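Local coordinates for SusD superfamily protein (Bacteroides thetaiotaomicron VPI-5482, PDB 3HDX) that probably binds polysaccharide at the outer membrane as a SusD homolog, a step in capturing carbohydrate for metabolism, at residues Y219-F222 with I223-A227; Y234-I237 with A238-T241; G274-E277 with Q278-A282; S400-D404 with F405-R409. All coordinates share one frame; numbering follows the deposited sequence.

Contact 1: residues Y219-F222 with I223-A227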
loop_
_atom_site.group_PDB
_atom_site.type_symbol
_atom_site.label_atom_id
_atom_site.label_comp_id
_atom_site.label_asym_id
_atom_site.label_seq_id
_atom_site.Cartn_x
_atom_site.Cartn_y
_atom_site.Cartn_z
ATOM N N TYR A 219 -11.113 -4.405 -13.133
ATOM C CA TYR A 219 -11.245 -4.191 -11.703
ATOM C C TYR A 219 -11.090 -2.731 -11.303
ATOM O O TYR A 219 -11.832 -2.241 -10.453
ATOM C CB TYR A 219 -10.264 -5.070 -10.903
ATOM C CG TYR A 219 -10.514 -6.562 -11.026
ATOM C CD1 TYR A 219 -11.803 -7.093 -10.903
ATOM C CD2 TYR A 219 -9.457 -7.451 -11.210
ATOM C CE1 TYR A 219 -12.016 -8.471 -11.002
ATOM C CE2 TYR A 219 -9.665 -8.809 -11.282
ATOM C CZ TYR A 219 -10.947 -9.313 -11.193
ATOM O OH TYR A 219 -11.168 -10.686 -11.240
ATOM N N SER A 220 -10.132 -2.020 -11.903
ATOM C CA SER A 220 -9.957 -0.588 -11.619
ATOM C C SER A 220 -11.229 0.169 -12.029
ATOM O O SER A 220 -11.712 1.061 -11.312
ATOM C CB SER A 220 -8.734 -0.034 -12.368
ATOM O OG SER A 220 -7.528 -0.649 -11.952
ATOM N N ALA A 221 -11.774 -0.188 -13.196
ATOM C CA ALA A 221 -13.032 0.412 -13.690
ATOM C C ALA A 221 -14.169 0.181 -12.696
ATOM O O ALA A 221 -14.909 1.086 -12.350
ATOM C CB ALA A 221 -13.394 -0.142 -15.085
ATOM N N PHE A 222 -14.249 -1.023 -12.166
ATOM C CA PHE A 222 -15.324 -1.367 -11.241
ATOM C C PHE A 222 -15.232 -0.481 -9.994
ATOM O O PHE A 222 -16.224 0.044 -9.497
ATOM C CB PHE A 222 -15.286 -2.851 -10.857
ATOM C CG PHE A 222 -16.482 -3.294 -10.101
ATOM C CD1 PHE A 222 -17.599 -3.760 -10.791
ATOM C CD2 PHE A 222 -16.532 -3.202 -8.723
ATOM C CE1 PHE A 222 -18.770 -4.137 -10.092
ATOM C CE2 PHE A 222 -17.698 -3.528 -8.003
ATOM C CZ PHE A 222 -18.817 -4.029 -8.704
ATOM N N ILE A 223 -14.018 -0.316 -9.490
ATOM C CA ILE A 223 -13.785 0.536 -8.333
ATOM C C ILE A 223 -14.210 1.990 -8.560
ATOM O O ILE A 223 -14.940 2.581 -7.762
ATOM C CB ILE A 223 -12.294 0.472 -7.872
ATOM C CG1 ILE A 223 -11.929 -0.937 -7.410
ATOM C CG2 ILE A 223 -12.038 1.473 -6.747
ATOM C CD1 ILE A 223 -10.409 -1.193 -7.456
ATOM N N ILE A 224 -13.751 2.549 -9.676
ATOM C CA ILE A 224 -14.071 3.925 -10.028
ATOM C C ILE A 224 -15.569 4.118 -10.172
ATOM O O ILE A 224 -16.139 5.108 -9.659
ATOM C CB ILE A 224 -13.345 4.329 -11.338
ATOM C CG1 ILE A 224 -11.828 4.414 -11.076
ATOM C CG2 ILE A 224 -13.872 5.667 -11.890
ATOM C CD1 ILE A 224 -10.935 4.331 -12.308
ATOM N N ASP A 225 -16.200 3.143 -10.821
ATOM C CA ASP A 225 -17.640 3.226 -11.085
ATOM C C ASP A 225 -18.500 3.001 -9.851
ATOM O O ASP A 225 -19.662 3.350 -9.891
ATOM C CB ASP A 225 -18.040 2.302 -12.227
ATOM C CG ASP A 225 -17.427 2.708 -13.566
ATOM O OD1 ASP A 225 -17.083 3.913 -13.733
ATOM O OD2 ASP A 225 -17.292 1.805 -14.434
ATOM N N HIS A 226 -17.969 2.387 -8.796
ATOM C CA HIS A 226 -18.724 2.187 -7.568
ATOM C C HIS A 226 -18.204 2.973 -6.374
ATOM O O HIS A 226 -18.650 2.727 -5.244
ATOM C CB HIS A 226 -18.757 0.695 -7.244
ATOM C CG HIS A 226 -19.523 -0.091 -8.249
ATOM N ND1 HIS A 226 -18.975 -0.478 -9.442
ATOM C CD2 HIS A 226 -20.837 -0.429 -8.299
ATOM C CE1 HIS A 226 -19.888 -1.134 -10.141
ATOM N NE2 HIS A 226 -21.029 -1.122 -9.467
ATOM N N ALA A 227 -17.321 3.946 -6.616
ATOM C CA ALA A 227 -16.674 4.678 -5.512
ATOM C C ALA A 227 -17.694 5.308 -4.547
ATOM O O ALA A 227 -17.480 5.337 -3.331
ATOM C CB ALA A 227 -15.747 5.760 -6.079
#

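Contact 2: residues Y234-I237 with A238-T241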
loop_
_atom_site.group_PDB
_atom_site.type_symbol
_atom_site.label_atom_id
_atom_site.label_comp_id
_atom_site.label_asym_id
_atom_site.label_seq_id
_atom_site.Cartn_x
_atom_site.Cartn_y
_atom_site.Cartn_z
ATOM N N TYR A 234 -12.166 11.796 -4.968
ATOM C CA TYR A 234 -10.877 12.378 -5.277
ATOM C C TYR A 234 -10.628 13.457 -4.214
ATOM O O TYR A 234 -11.538 14.230 -3.844
ATOM C CB TYR A 234 -10.858 12.963 -6.683
ATOM C CG TYR A 234 -10.970 11.893 -7.756
ATOM C CD1 TYR A 234 -9.859 11.168 -8.183
ATOM C CD2 TYR A 234 -12.208 11.587 -8.347
ATOM C CE1 TYR A 234 -9.967 10.202 -9.159
ATOM C CE2 TYR A 234 -12.323 10.619 -9.343
ATOM C CZ TYR A 234 -11.173 9.931 -9.748
ATOM O OH TYR A 234 -11.316 8.959 -10.688
ATOM N N THR A 235 -9.401 13.524 -3.752
ATOM C CA THR A 235 -9.022 14.371 -2.629
ATOM C C THR A 235 -8.287 15.628 -3.130
ATOM O O THR A 235 -7.394 15.548 -3.994
ATOM C CB THR A 235 -8.159 13.568 -1.614
ATOM O OG1 THR A 235 -8.862 12.399 -1.177
ATOM C CG2 THR A 235 -7.740 14.407 -0.406
ATOM N N SER A 236 -8.691 16.784 -2.608
ATOM C CA SER A 236 -8.015 18.027 -2.916
ATOM C C SER A 236 -6.629 18.031 -2.272
ATOM O O SER A 236 -6.345 17.287 -1.299
ATOM C CB SER A 236 -8.817 19.214 -2.367
ATOM O OG SER A 236 -8.776 19.258 -0.940
ATOM N N ILE A 237 -5.748 18.874 -2.797
ATOM C CA ILE A 237 -4.393 18.954 -2.229
ATOM C C ILE A 237 -4.416 19.318 -0.725
ATOM O O ILE A 237 -3.638 18.759 0.053
ATOM C CB ILE A 237 -3.447 19.872 -3.059
ATOM C CG1 ILE A 237 -1.990 19.689 -2.588
ATOM C CG2 ILE A 237 -3.930 21.353 -2.994
ATOM C CD1 ILE A 237 -1.398 18.267 -2.772
ATOM N N ALA A 238 -5.298 20.245 -0.340
ATOM C CA ALA A 238 -5.414 20.641 1.062
ATOM C C ALA A 238 -5.852 19.457 1.924
ATOM O O ALA A 238 -5.277 19.203 2.983
ATOM C CB ALA A 238 -6.375 21.820 1.245
ATOM N N ASP A 239 -6.867 18.739 1.468
ATOM C CA ASP A 239 -7.379 17.552 2.220
ATOM C C ASP A 239 -6.402 16.378 2.216
ATOM O O ASP A 239 -6.389 15.579 3.154
ATOM C CB ASP A 239 -8.757 17.117 1.706
ATOM C CG ASP A 239 -9.889 18.086 2.089
ATOM O OD1 ASP A 239 -9.716 18.930 3.013
ATOM O OD2 ASP A 239 -10.988 17.992 1.485
ATOM N N LEU A 240 -5.561 16.293 1.201
ATOM C CA LEU A 240 -4.583 15.223 1.171
ATOM C C LEU A 240 -3.506 15.422 2.223
ATOM O O LEU A 240 -3.071 14.459 2.837
ATOM C CB LEU A 240 -3.937 15.128 -0.214
ATOM C CG LEU A 240 -2.882 14.051 -0.463
ATOM C CD1 LEU A 240 -3.464 12.638 -0.250
ATOM C CD2 LEU A 240 -2.298 14.220 -1.866
ATOM N N THR A 241 -3.107 16.674 2.425
ATOM C CA THR A 241 -1.938 17.013 3.222
ATOM C C THR A 241 -2.222 17.580 4.612
ATOM O O THR A 241 -1.297 17.685 5.426
ATOM C CB THR A 241 -1.070 18.029 2.423
ATOM O OG1 THR A 241 -1.822 19.231 2.158
ATOM C CG2 THR A 241 -0.583 17.420 1.125
HETATM O O HOH W 1 -11.095 16.847 -0.969
#

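Contact 3: residues G274-E277 with Q278-A282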
loop_
_atom_site.group_PDB
_atom_site.type_symbol
_atom_site.label_atom_id
_atom_site.label_comp_id
_atom_site.label_asym_id
_atom_site.label_seq_id
_atom_site.Cartn_x
_atom_site.Cartn_y
_atom_site.Cartn_z
ATOM N N GLY A 274 5.209 2.197 13.534
ATOM C CA GLY A 274 5.643 2.768 12.223
ATOM C C GLY A 274 4.823 3.874 11.482
ATOM O O GLY A 274 3.631 3.731 11.126
ATOM N N HIS A 275 5.502 4.985 11.190
ATOM C CA HIS A 275 4.917 6.160 10.522
ATOM C C HIS A 275 5.987 6.828 9.672
ATOM O O HIS A 275 7.138 6.964 10.117
ATOM C CB HIS A 275 4.470 7.173 11.588
ATOM C CG HIS A 275 3.383 6.653 12.469
ATOM N ND1 HIS A 275 2.045 6.698 12.114
ATOM C CD2 HIS A 275 3.448 5.926 13.614
ATOM C CE1 HIS A 275 1.336 6.073 13.044
ATOM N NE2 HIS A 275 2.161 5.598 13.963
ATOM N N LEU A 276 5.629 7.267 8.465
ATOM C CA LEU A 276 6.591 7.940 7.594
ATOM C C LEU A 276 7.243 9.133 8.287
ATOM O O LEU A 276 8.423 9.408 8.081
ATOM C CB LEU A 276 5.951 8.448 6.290
ATOM C CG LEU A 276 6.861 9.189 5.299
ATOM C CD1 LEU A 276 7.994 8.249 4.800
ATOM C CD2 LEU A 276 6.079 9.790 4.132
ATOM N N GLU A 277 6.439 9.858 9.050
ATOM C CA GLU A 277 6.922 11.030 9.804
ATOM C C GLU A 277 8.188 10.776 10.628
ATOM O O GLU A 277 8.978 11.684 10.828
ATOM C CB GLU A 277 5.846 11.569 10.758
ATOM C CG GLU A 277 4.597 12.128 10.121
ATOM C CD GLU A 277 3.452 11.143 10.003
ATOM O OE1 GLU A 277 3.681 9.936 9.824
ATOM O OE2 GLU A 277 2.303 11.581 10.085
ATOM N N GLN A 278 8.373 9.563 11.141
ATOM C CA GLN A 278 9.604 9.211 11.856
ATOM C C GLN A 278 10.852 9.442 10.979
ATOM O O GLN A 278 11.915 9.912 11.478
ATOM C CB GLN A 278 9.551 7.768 12.349
ATOM C CG GLN A 278 8.510 7.547 13.430
ATOM C CD GLN A 278 8.172 6.080 13.741
ATOM O OE1 GLN A 278 8.508 5.168 12.980
ATOM N NE2 GLN A 278 7.456 5.853 14.877
ATOM N N LEU A 279 10.707 9.144 9.683
ATOM C CA LEU A 279 11.766 9.312 8.722
ATOM C C LEU A 279 11.834 10.692 8.083
ATOM O O LEU A 279 12.915 11.134 7.725
ATOM C CB LEU A 279 11.630 8.252 7.596
ATOM C CG LEU A 279 11.776 6.780 8.011
ATOM C CD1 LEU A 279 11.314 5.847 6.862
ATOM C CD2 LEU A 279 13.199 6.469 8.471
ATOM N N THR A 280 10.701 11.385 7.946
ATOM C CA THR A 280 10.667 12.638 7.186
ATOM C C THR A 280 10.597 13.923 7.969
ATOM O O THR A 280 11.113 14.925 7.486
ATOM C CB THR A 280 9.465 12.610 6.207
ATOM O OG1 THR A 280 8.254 12.408 6.939
ATOM C CG2 THR A 280 9.684 11.532 5.095
ATOM N N LEU A 281 9.960 13.938 9.135
ATOM C CA LEU A 281 9.778 15.210 9.822
ATOM C C LEU A 281 10.977 15.674 10.633
ATOM O O LEU A 281 11.749 14.891 11.167
ATOM C CB LEU A 281 8.496 15.215 10.652
ATOM C CG LEU A 281 7.157 14.973 9.920
ATOM C CD1 LEU A 281 5.932 15.394 10.804
ATOM C CD2 LEU A 281 7.072 15.682 8.498
ATOM N N ALA A 282 11.093 16.990 10.704
ATOM C CA ALA A 282 12.125 17.672 11.500
ATOM C C ALA A 282 11.576 19.062 11.850
ATOM O O ALA A 282 10.443 19.408 11.511
ATOM C CB ALA A 282 13.430 17.776 10.735
HETATM O O HOH W 2 10.505 12.913 12.891
#

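Contact 4: residues S400-D404 with F405-R409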
loop_
_atom_site.group_PDB
_atom_site.type_symbol
_atom_site.label_atom_id
_atom_site.label_comp_id
_atom_site.label_asym_id
_atom_site.label_seq_id
_atom_site.Cartn_x
_atom_site.Cartn_y
_atom_site.Cartn_z
ATOM N N SER A 400 -3.036 15.940 -24.335
ATOM C CA SER A 400 -3.649 15.165 -25.411
ATOM C C SER A 400 -2.605 14.261 -26.043
ATOM O O SER A 400 -1.408 14.578 -26.142
ATOM C CB SER A 400 -4.341 16.070 -26.424
ATOM O OG SER A 400 -3.379 16.837 -27.091
ATOM N N PHE A 401 -3.065 13.099 -26.490
ATOM C CA PHE A 401 -2.157 12.068 -26.998
ATOM C C PHE A 401 -1.302 12.529 -28.205
ATOM O O PHE A 401 -0.081 12.320 -28.203
ATOM C CB PHE A 401 -2.958 10.770 -27.260
ATOM C CG PHE A 401 -2.124 9.542 -27.501
ATOM C CD1 PHE A 401 -0.977 9.264 -26.736
ATOM C CD2 PHE A 401 -2.526 8.585 -28.443
ATOM C CE1 PHE A 401 -0.228 8.119 -26.948
ATOM C CE2 PHE A 401 -1.774 7.388 -28.617
ATOM C CZ PHE A 401 -0.641 7.170 -27.874
ATOM N N LYS A 402 -1.930 13.189 -29.189
ATOM C CA LYS A 402 -1.167 13.637 -30.372
ATOM C C LYS A 402 -0.268 14.822 -30.100
ATOM O O LYS A 402 0.958 14.746 -30.296
ATOM C CB LYS A 402 -2.107 13.915 -31.554
ATOM C CG LYS A 402 -1.393 14.277 -32.831
ATOM C CD LYS A 402 -2.418 14.441 -33.965
ATOM C CE LYS A 402 -1.776 15.041 -35.201
ATOM N NZ LYS A 402 -0.543 14.315 -35.676
ATOM N N LYS A 403 -0.854 15.896 -29.586
ATOM C CA LYS A 403 -0.104 17.142 -29.340
ATOM C C LYS A 403 1.027 16.981 -28.335
ATOM O O LYS A 403 2.131 17.500 -28.566
ATOM C CB LYS A 403 -1.044 18.256 -28.882
ATOM C CG LYS A 403 -0.412 19.642 -28.725
ATOM C CD LYS A 403 -1.429 20.634 -28.183
ATOM C CE LYS A 403 -1.840 20.208 -26.777
ATOM N NZ LYS A 403 -2.850 21.086 -26.137
ATOM N N ASP A 404 0.758 16.259 -27.234
ATOM C CA ASP A 404 1.754 16.156 -26.139
ATOM C C ASP A 404 2.623 14.914 -26.129
ATOM O O ASP A 404 3.722 14.949 -25.535
ATOM C CB ASP A 404 1.044 16.350 -24.810
ATOM C CG ASP A 404 0.349 17.670 -24.747
ATOM O OD1 ASP A 404 1.035 18.678 -25.028
ATOM O OD2 ASP A 404 -0.829 17.761 -24.393
ATOM N N PHE A 405 2.175 13.849 -26.799
ATOM C CA PHE A 405 2.946 12.571 -26.809
ATOM C C PHE A 405 3.247 12.054 -28.188
ATOM O O PHE A 405 3.898 11.011 -28.303
ATOM C CB PHE A 405 2.225 11.496 -25.968
ATOM C CG PHE A 405 1.924 11.943 -24.574
ATOM C CD1 PHE A 405 2.911 11.886 -23.577
ATOM C CD2 PHE A 405 0.672 12.476 -24.263
ATOM C CE1 PHE A 405 2.630 12.376 -22.290
ATOM C CE2 PHE A 405 0.394 12.936 -23.002
ATOM C CZ PHE A 405 1.365 12.890 -22.004
ATOM N N GLY A 406 2.828 12.768 -29.234
ATOM C CA GLY A 406 3.037 12.314 -30.619
ATOM C C GLY A 406 2.433 10.953 -30.917
ATOM O O GLY A 406 2.983 10.217 -31.734
ATOM N N ASN A 407 1.326 10.609 -30.230
ATOM C CA ASN A 407 0.691 9.301 -30.335
ATOM C C ASN A 407 1.646 8.135 -29.991
ATOM O O ASN A 407 1.463 7.018 -30.462
ATOM C CB ASN A 407 0.017 9.112 -31.724
ATOM C CG ASN A 407 -1.169 10.072 -31.950
ATOM O OD1 ASN A 407 -1.802 10.536 -31.023
ATOM N ND2 ASN A 407 -1.478 10.341 -33.209
ATOM N N ASN A 408 2.615 8.401 -29.119
ATOM C CA ASN A 408 3.628 7.414 -28.725
ATOM C C ASN A 408 3.171 6.797 -27.391
ATOM O O ASN A 408 3.190 7.472 -26.356
ATOM C CB ASN A 408 5.005 8.046 -28.641
ATOM C CG ASN A 408 6.092 7.043 -28.358
ATOM O OD1 ASN A 408 6.010 6.294 -27.409
ATOM N ND2 ASN A 408 7.149 7.044 -29.182
ATOM N N ARG A 409 2.794 5.528 -27.454
ATOM C CA ARG A 409 2.304 4.750 -26.282
ATOM C C ARG A 409 3.317 4.752 -25.135
ATOM O O ARG A 409 2.946 4.977 -23.979
ATOM C CB ARG A 409 1.978 3.290 -26.701
ATOM C CG ARG A 409 1.626 2.284 -25.599
ATOM C CD ARG A 409 1.541 0.823 -26.221
ATOM N NE ARG A 409 1.536 -0.296 -25.251
ATOM C CZ ARG A 409 2.610 -0.951 -24.757
ATOM N NH1 ARG A 409 3.869 -0.651 -25.113
ATOM N NH2 ARG A 409 2.427 -1.950 -23.883
#

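Contact 1: residues Y219-F222 with I223-A227
An aromatic stack between Phe222 and His226, four residues apart on the same face of an alpha helix, marks the C-terminal part of helix 213-226 in the helix-rich SusD fold. It illustrates how residues at i and i+4 can share both backbone and side-chain bonds. The repeating bonds of the helix set the spacing: Ile223 N donates to Tyr219 O at 3.1 Å, Ile224 N to Ser220 O at 3.0 Å, and Asp225 N to Ala221 O at 2.9 Å. At the next residue the pattern changes. The bond from His226 N to Phe222 O is weak, and the imidazole gives the same carbonyl a second, shorter one, with ND1 donating to Phe222 O at 2.8 Å. This oxygen lies almost in the plane of the imidazole. Because the partner is a carbonyl oxygen, ND1 is the donor, and the bond probably limits rotation of the ring, which lies over one face of the phenyl. The two rings form an offset stack with centroids 3.9 Å apart and planes inclined by 21°. Phe222 reaches this place because its CG is anti to the backbone N (chi1 -170°), which carries the ring along the helix toward the later turn. Tyr200, on helix 196-209, meets the Phe222 ring, and Tyr172 touches both stacked residues from a loop. Elsewhere on the helix, Ala221 packs on Arg370 of helix 363-376, while Ile223 touches Tyr200. Within the stack the packing is tight, with CE1 of Phe222 3.2 Å from CE1 of His226.

Contact 2: residues Y234-I237 with A238-T241
From Thr235 to Thr241 the chain passes from an extended loop into helix 237-241, with Ser236 at the N-cap. Leu240 N donates to Ser236 O at 2.8 Å, closing the first helical turn, and Thr241 N follows with a bond to Ile237 O. The serine side chain then caps the start of the helix: Asp239 N donates to Ser236 OG at 3.1 Å with an angle of 161°. A chi1 of 70°, which sets OG between the backbone N and the carbonyl carbon, swings the hydroxyl over that amide. The return bond of a capping box is not direct here; a water accepts from Ser236 N and donates to Asp239 OD2 at 2.7 Å, bridging the two residues. Next to the cap, the methyl CG2 of Thr235 lies 3.6 Å from Asp239 CB and also packs against the backbone at Leu240. Outside the segments, Thr235 N bonds to Glu364 and Thr235 O to Arg394, and Ile237 packs on Arg311 and Tyr323. The end of the short helix is tied by a double grip on one carbonyl: Thr241 N and Thr241 OG1 reach Ile237 O from opposite faces of its plane, the hydroxyl at 2.8 Å.

Contact 3: residues G274-E277 with Q278-A282
The His275 imidazole meets the Gln278 amide at its edge: NE2 of Gln278 lies near the ring plane, 4.2 Å from His275 CD2. The ring of Phe263 meets the same imidazole at a steep angle, and ND1 of His275 bonds to Ser356 OG. These groups sit at the start of the short helix 276-280, a single turn whose first backbone bond is from Gln278 N to His275 O at 3.1 Å. Leu276 O then accepts twice, from Leu279 N at 2.8 Å and from Thr280 N, the latter in the carbonyl plane. The Gln278 chain is extended beyond CG and runs back along the His275 carbonyl, so that OE1 can accept from Asn33 ND2. With an alanine in place of Gln278, Asn33 ND2 would probably lose this acceptor and a gap would open beside the imidazole edge. The Glu277 chain bends at chi2, and its carboxylate takes bonds from Ser356 OG and Ile340 N. Its aliphatic part runs side by side with Leu281, which also touches Val334 and Ile341. Leu276 crosses Thr280 at about a right angle, both packing on Phe335, with Leu276 CG 3.7 Å from Thr280 CG2. As the chain leaves the helix, Leu281 N donates to Glu277 O at 3.0 Å.

Contact 4: residues S400-D404 with F405-R409
Phe401 and Asn407 meet through a CH-pi contact in which the asparagine CA sits over the centre of the phenyl face, 3.5 Å from the centroid. The backbone here folds short helix 401-405 into a type I' beta turn, Phe405 to Asn408, closed by the bond from Asn408 N to Phe405 O. At the phenyl edge, near its plane, lies Asn408 O, 3.5 Å from CE1 of Phe401. Phe401 CG is anti to its amide nitrogen (chi1 -167°), which brings the ring face to Asn407 CA, and its CD1 reaches CB of Phe405. The Phe405 side chain crosses that of Phe401 at about a right angle, with Phe401 CA at its ring edge and Asp404 CB over one face. Three backbone donors fix the fold-back: Asn407 N bonds to Phe401 O at 3.0 Å, Gly406 N to Lys402 O, and Phe405 N weakly to Phe401 O. Positive phi at Gly406 and Asn407 makes the reversal possible. Farther out, Val384 of helix 380-391 and Leu412 of helix 409-423 touch Phe401. Losing the ring to an alanine is likely to uncover Asn407 CA and leave a gap between these two helices. Asp404 OD1 forms a salt bridge with Arg397, and Asn408 OD1 caps Ser411 N to start helix 409-423. At the front of the short helix, Ser400 N donates to Asp404 OD2 at 2.9 Å, using the carboxylate's anti lone pair.

In the fold
Contact 3 is the buried one of the four local contacts and satisfies its polar ends through partners from distant parts of the chain. Contact 4 lies at the surface, its centre about 31 Å from the centre of the chain, and combines its own backbone reversal and aromatic packing with a salt bridge and neighbouring helices. Contacts 1 and 2 are partly buried and lie on successive helices, their nearest atoms about 4 Å apart; both also touch helix 363-376. Contact 1 lies in the C-terminal part of a long helix, contact 2 at the start of a short one, contact 3 spans a whole turn and contact 4 marks an exit. Contacts 1 and 3 lie on opposite sides of the chain centre.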